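Local structure of 3-phytase (Klebsiella pneumoniae, 2WNH) at residues D254-A259 / V297-N302; P129-D134 / L287-T292. The protein probably hydrolyses phytate (inositol hexakisphosphate), starting at the 3-phosphate, as a histidine acid phosphatase. The protein carries 3 engineered substitutions. One frame throughout, in Å; residues are numbered along the deposited sequence. Where two conformers were deposited one is given.

Contact 1 (D254-A259 / V297-N302)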
# COMPACT_ATOMS: atom_id res chain seq x y z
N ASP B 254 -18.34 9.47 -41.27
CA ASP B 254 -19.37 10.39 -40.79
C ASP B 254 -20.43 10.72 -41.86
O ASP B 254 -21.23 11.62 -41.67
CB ASP B 254 -18.73 11.65 -40.21
CG ASP B 254 -17.92 11.36 -38.94
OD1 ASP B 254 -18.34 10.49 -38.14
OD2 ASP B 254 -16.87 12.00 -38.74
N VAL B 255 -20.38 10.01 -42.98
CA VAL B 255 -21.43 10.07 -44.01
C VAL B 255 -22.63 9.30 -43.46
O VAL B 255 -22.51 8.12 -43.13
CB VAL B 255 -20.94 9.45 -45.35
CG1 VAL B 255 -22.09 9.33 -46.35
CG2 VAL B 255 -19.80 10.30 -45.94
N LEU B 256 -23.78 9.96 -43.37
CA LEU B 256 -24.97 9.39 -42.73
C LEU B 256 -25.33 8.00 -43.23
O LEU B 256 -25.53 7.08 -42.44
CB LEU B 256 -26.17 10.33 -42.87
CG LEU B 256 -27.39 9.88 -42.07
CD1 LEU B 256 -27.06 9.75 -40.57
CD2 LEU B 256 -28.54 10.85 -42.26
N TYR B 257 -25.42 7.83 -44.55
CA TYR B 257 -25.72 6.51 -45.10
C TYR B 257 -24.82 5.42 -44.51
O TYR B 257 -25.30 4.34 -44.05
CB TYR B 257 -25.63 6.48 -46.65
CG TYR B 257 -25.70 5.06 -47.20
CD1 TYR B 257 -26.92 4.37 -47.27
CD2 TYR B 257 -24.56 4.38 -47.61
CE1 TYR B 257 -26.98 3.06 -47.70
CE2 TYR B 257 -24.61 3.07 -48.04
CZ TYR B 257 -25.84 2.42 -48.11
OH TYR B 257 -25.95 1.12 -48.53
N THR B 258 -23.51 5.68 -44.55
CA THR B 258 -22.51 4.69 -44.13
C THR B 258 -22.68 4.42 -42.63
O THR B 258 -22.65 3.26 -42.20
CB THR B 258 -21.09 5.20 -44.41
OG1 THR B 258 -20.92 5.37 -45.83
CG2 THR B 258 -20.03 4.23 -43.89
N ALA B 259 -22.87 5.49 -41.87
CA ALA B 259 -23.02 5.36 -40.41
C ALA B 259 -24.29 4.57 -40.07
O ALA B 259 -24.31 3.77 -39.13
CB ALA B 259 -23.05 6.72 -39.76
N VAL B 297 -21.13 5.83 -34.62
CA VAL B 297 -22.05 6.03 -33.51
C VAL B 297 -22.34 7.51 -33.21
O VAL B 297 -23.52 7.90 -33.08
CB VAL B 297 -21.57 5.28 -32.26
CG1 VAL B 297 -22.47 5.62 -31.07
CG2 VAL B 297 -21.58 3.78 -32.54
N ARG B 298 -21.31 8.36 -33.11
CA ARG B 298 -21.55 9.77 -32.82
C ARG B 298 -22.29 10.44 -33.96
O ARG B 298 -23.07 11.35 -33.73
CB ARG B 298 -20.26 10.53 -32.43
CG ARG B 298 -19.15 10.54 -33.48
CD ARG B 298 -19.16 11.79 -34.39
NE ARG B 298 -18.09 11.66 -35.39
CZ ARG B 298 -16.81 11.95 -35.14
NH1 ARG B 298 -16.46 12.38 -33.94
NH2 ARG B 298 -15.87 11.80 -36.09
N THR B 299 -22.04 10.01 -35.20
CA THR B 299 -22.83 10.54 -36.32
C THR B 299 -24.33 10.25 -36.17
O THR B 299 -25.16 11.15 -36.33
CB THR B 299 -22.24 10.11 -37.69
OG1 THR B 299 -21.03 10.85 -37.88
CG2 THR B 299 -23.19 10.43 -38.85
N LEU B 300 -24.66 9.00 -35.84
CA LEU B 300 -26.06 8.61 -35.62
C LEU B 300 -26.66 9.36 -34.44
O LEU B 300 -27.85 9.73 -34.45
CB LEU B 300 -26.19 7.09 -35.46
CG LEU B 300 -25.81 6.25 -36.69
CD1 LEU B 300 -25.93 4.80 -36.33
CD2 LEU B 300 -26.69 6.60 -37.86
N MET B 301 -25.85 9.63 -33.42
CA MET B 301 -26.26 10.45 -32.26
C MET B 301 -26.44 11.92 -32.60
O MET B 301 -27.01 12.66 -31.80
CB MET B 301 -25.26 10.32 -31.10
CG MET B 301 -25.16 8.92 -30.50
SD MET B 301 -23.68 8.79 -29.45
CE MET B 301 -24.35 9.22 -27.86
N ASN B 302 -25.92 12.34 -33.76
CA ASN B 302 -25.83 13.77 -34.10
C ASN B 302 -25.05 14.56 -33.05
O ASN B 302 -25.42 15.67 -32.65
CB ASN B 302 -27.23 14.36 -34.34
CG ASN B 302 -27.24 15.50 -35.36
OD1 ASN B 302 -28.25 16.18 -35.50
ND2 ASN B 302 -26.15 15.69 -36.08
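T299, D254 and A259 carry most of this contact between the start of helix 256-274 and the last turns of helix 291-301. D254 sits just ahead of the first helix, next to its N-cap residue V255. Its CG lies anti to the carbonyl carbon (chi1 -66°), and this sends the carboxylate across to the second helix. There D254 OD1 takes two bonds. T299 OG1 donates to D254 OD1 at 2.7 Å, and R298 NE donates to the same D254 OD1 at 3.0 Å. Both donors stand above the carboxylate plane. D254 OD2 uses its syn lone pair to accept from R298 NH2 at 2.8 Å. R298 therefore grips the carboxylate side-on, with the two planes 54° apart. Its CG is in the crowded position and the chain bends at chi2, which brings the guanidinium back to D254. R298 NH1 bonds to G313 O, so the guanidinium has a second partner. The salt bridge would be expected to keep D254 ionised.

Below this polar end the packing is apolar. T299 CG2 lies 3.8 Å from A259 CB. L300 CD2 comes to 4.1 Å from A259 CB, while L300 CD1 touches A259 O at 3.4 Å. L256 and L300 cross obliquely, with L256 CD1 4.2 Å from L300 CD2. A259 points toward helix 291-301, with CA atoms of A259 and L300 6.5 Å apart; those of D254 and T299 come nearer. N302 then ends helix 291-301 in a Schellman motif. The arrangement is helix-to-helix packing within the histidine phosphatase fold, fastened by a salt bridge at one helix start.

Contact 2 (P129-D134 / L287-T292)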
# COMPACT_ATOMS: atom_id res chain seq x y z
N PRO B 129 -20.20 -9.04 -34.67
CA PRO B 129 -21.27 -8.30 -35.37
C PRO B 129 -21.57 -6.88 -34.85
O PRO B 129 -22.26 -6.12 -35.52
CB PRO B 129 -22.50 -9.20 -35.18
CG PRO B 129 -22.23 -9.93 -33.92
CD PRO B 129 -20.75 -10.20 -33.93
N LEU B 130 -21.03 -6.51 -33.69
CA LEU B 130 -21.12 -5.13 -33.24
C LEU B 130 -20.08 -4.23 -33.89
O LEU B 130 -20.28 -3.03 -33.99
CB LEU B 130 -20.89 -5.06 -31.73
CG LEU B 130 -21.96 -5.64 -30.81
CD1 LEU B 130 -21.39 -5.68 -29.39
CD2 LEU B 130 -23.26 -4.80 -30.88
N PHE B 131 -18.97 -4.83 -34.32
CA PHE B 131 -17.78 -4.07 -34.72
C PHE B 131 -17.34 -4.24 -36.18
O PHE B 131 -17.13 -3.26 -36.88
CB PHE B 131 -16.61 -4.40 -33.78
CG PHE B 131 -16.94 -4.26 -32.30
CD1 PHE B 131 -17.49 -3.09 -31.78
CD2 PHE B 131 -16.66 -5.31 -31.43
CE1 PHE B 131 -17.78 -2.98 -30.42
CE2 PHE B 131 -16.91 -5.20 -30.07
CZ PHE B 131 -17.49 -4.05 -29.56
N GLN B 132 -17.19 -5.49 -36.62
CA GLN B 132 -16.82 -5.82 -38.01
C GLN B 132 -18.10 -5.93 -38.82
O GLN B 132 -18.42 -6.98 -39.37
CB GLN B 132 -16.03 -7.14 -38.05
CG GLN B 132 -14.58 -7.01 -37.59
CD GLN B 132 -14.43 -6.80 -36.07
OE1 GLN B 132 -15.06 -7.51 -35.29
NE2 GLN B 132 -13.61 -5.82 -35.67
N THR B 133 -18.84 -4.82 -38.86
CA THR B 133 -20.18 -4.80 -39.45
C THR B 133 -20.16 -4.96 -40.98
O THR B 133 -21.17 -5.32 -41.59
CB THR B 133 -20.93 -3.51 -39.05
OG1 THR B 133 -20.14 -2.36 -39.36
CG2 THR B 133 -21.25 -3.54 -37.56
N ASP B 134 -19.00 -4.73 -41.59
CA ASP B 134 -18.86 -4.96 -43.02
C ASP B 134 -18.78 -6.45 -43.35
O ASP B 134 -18.72 -6.84 -44.52
CB ASP B 134 -17.68 -4.16 -43.59
CG ASP B 134 -16.35 -4.47 -42.90
OD1 ASP B 134 -16.34 -5.11 -41.82
OD2 ASP B 134 -15.31 -4.06 -43.46
N LEU B 287 -17.09 -1.64 -23.92
CA LEU B 287 -16.89 -2.11 -25.29
C LEU B 287 -15.63 -1.44 -25.84
O LEU B 287 -15.45 -0.24 -25.71
CB LEU B 287 -18.08 -1.70 -26.16
CG LEU B 287 -19.47 -2.05 -25.64
CD1 LEU B 287 -20.52 -1.54 -26.64
CD2 LEU B 287 -19.61 -3.55 -25.43
N VAL B 288 -14.77 -2.23 -26.48
CA VAL B 288 -13.51 -1.70 -26.95
C VAL B 288 -13.37 -2.04 -28.43
O VAL B 288 -13.33 -3.22 -28.81
CB VAL B 288 -12.33 -2.22 -26.09
CG1 VAL B 288 -11.02 -1.56 -26.53
CG2 VAL B 288 -12.58 -1.91 -24.57
N ALA B 289 -13.28 -0.99 -29.24
CA ALA B 289 -13.25 -1.14 -30.70
C ALA B 289 -12.41 -0.04 -31.35
O ALA B 289 -11.33 0.31 -30.86
CB ALA B 289 -14.69 -1.18 -31.27
N HIS B 290 -12.90 0.50 -32.46
CA HIS B 290 -12.06 1.30 -33.36
C HIS B 290 -12.65 2.69 -33.53
O HIS B 290 -13.82 2.93 -33.23
CB HIS B 290 -11.88 0.54 -34.70
CG HIS B 290 -11.52 -0.90 -34.52
ND1 HIS B 290 -10.22 -1.36 -34.52
CD2 HIS B 290 -12.30 -1.99 -34.25
CE1 HIS B 290 -10.21 -2.67 -34.29
NE2 HIS B 290 -11.46 -3.07 -34.13
N ASP B 291 -11.82 3.62 -33.99
CA ASP B 291 -12.28 4.98 -34.20
C ASP B 291 -13.41 5.00 -35.22
O ASP B 291 -14.33 5.80 -35.10
CB ASP B 291 -11.13 5.93 -34.61
CG ASP B 291 -10.23 5.37 -35.73
OD1 ASP B 291 -10.54 4.33 -36.38
OD2 ASP B 291 -9.20 6.01 -35.98
N THR B 292 -13.35 4.11 -36.21
CA THR B 292 -14.43 3.93 -37.19
C THR B 292 -15.81 3.76 -36.51
O THR B 292 -16.81 4.41 -36.87
CB THR B 292 -14.11 2.71 -38.06
OG1 THR B 292 -12.88 2.96 -38.76
CG2 THR B 292 -15.22 2.47 -39.10
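The F131 ring is sandwiched between its own neighbour and the end of strand 284-289. L130 CB lies over the centre of one face, 3.8 Å above the ring plane. A289 CB lies over the opposite face, shifted toward the rim, 3.4 Å from F131 CD1. This is a close methyl-to-ring contact. At the ring edge, F131 CZ meets L287 CB at 4.2 Å, and the two side chains cross at about a right angle. F131 CG is anti to the carbonyl carbon (chi1 -51°), which directs the ring at the strand. L287 and A289 both point toward F131. V288, between them in the strand, points away.

The second pair of flat groups is the Q132 amide and the H290 imidazole. Their planes are nearly perpendicular, 88° apart. Q132 NE2 and H290 NE2 lie 3.8 Å apart, with no direct bond; each instead bonds to S96 OG, while Q132 OE1 bonds to D128 N. Both ends of the amide are thus held. Q132 is also the centre of an inverse gamma turn, and its chain bends at chi2 (72°). N293 adds another link, bonding to F131 O through its ND2 and to H290 N through its OD1.

H290 is the N-cap of helix 291-301, right where strand 284-289 ends. H290 and D291 match the HD motif of histidine acid phosphatases, in which the aspartate is generally taken as the proton donor. The contact lies at a strand-to-helix junction that in relatives forms part of the active site.

Overall arrangement
From the N terminus, the chain first passes the loop 129-134, between helices 99-112 and 143-154. Segment 254-259 follows at the start of helix 256-274. Strand 284-289 comes next, and its last residues and the start of helix 291-301 form segment 287-292. Segment 297-302 finishes helix 291-301. Contact 2 closes a span of 152 residues, and contact 1 a span of 37. The spans cross, because 254-259 lies inside the longer one and 297-302 lies beyond it. Both contacts use helix 291-301, one at its start and the other at its end. Their centres are about 14 Å apart. Contact 1 ties the helix end to helix 256-274; contact 2 ties the strand end and the N-cap to the loop.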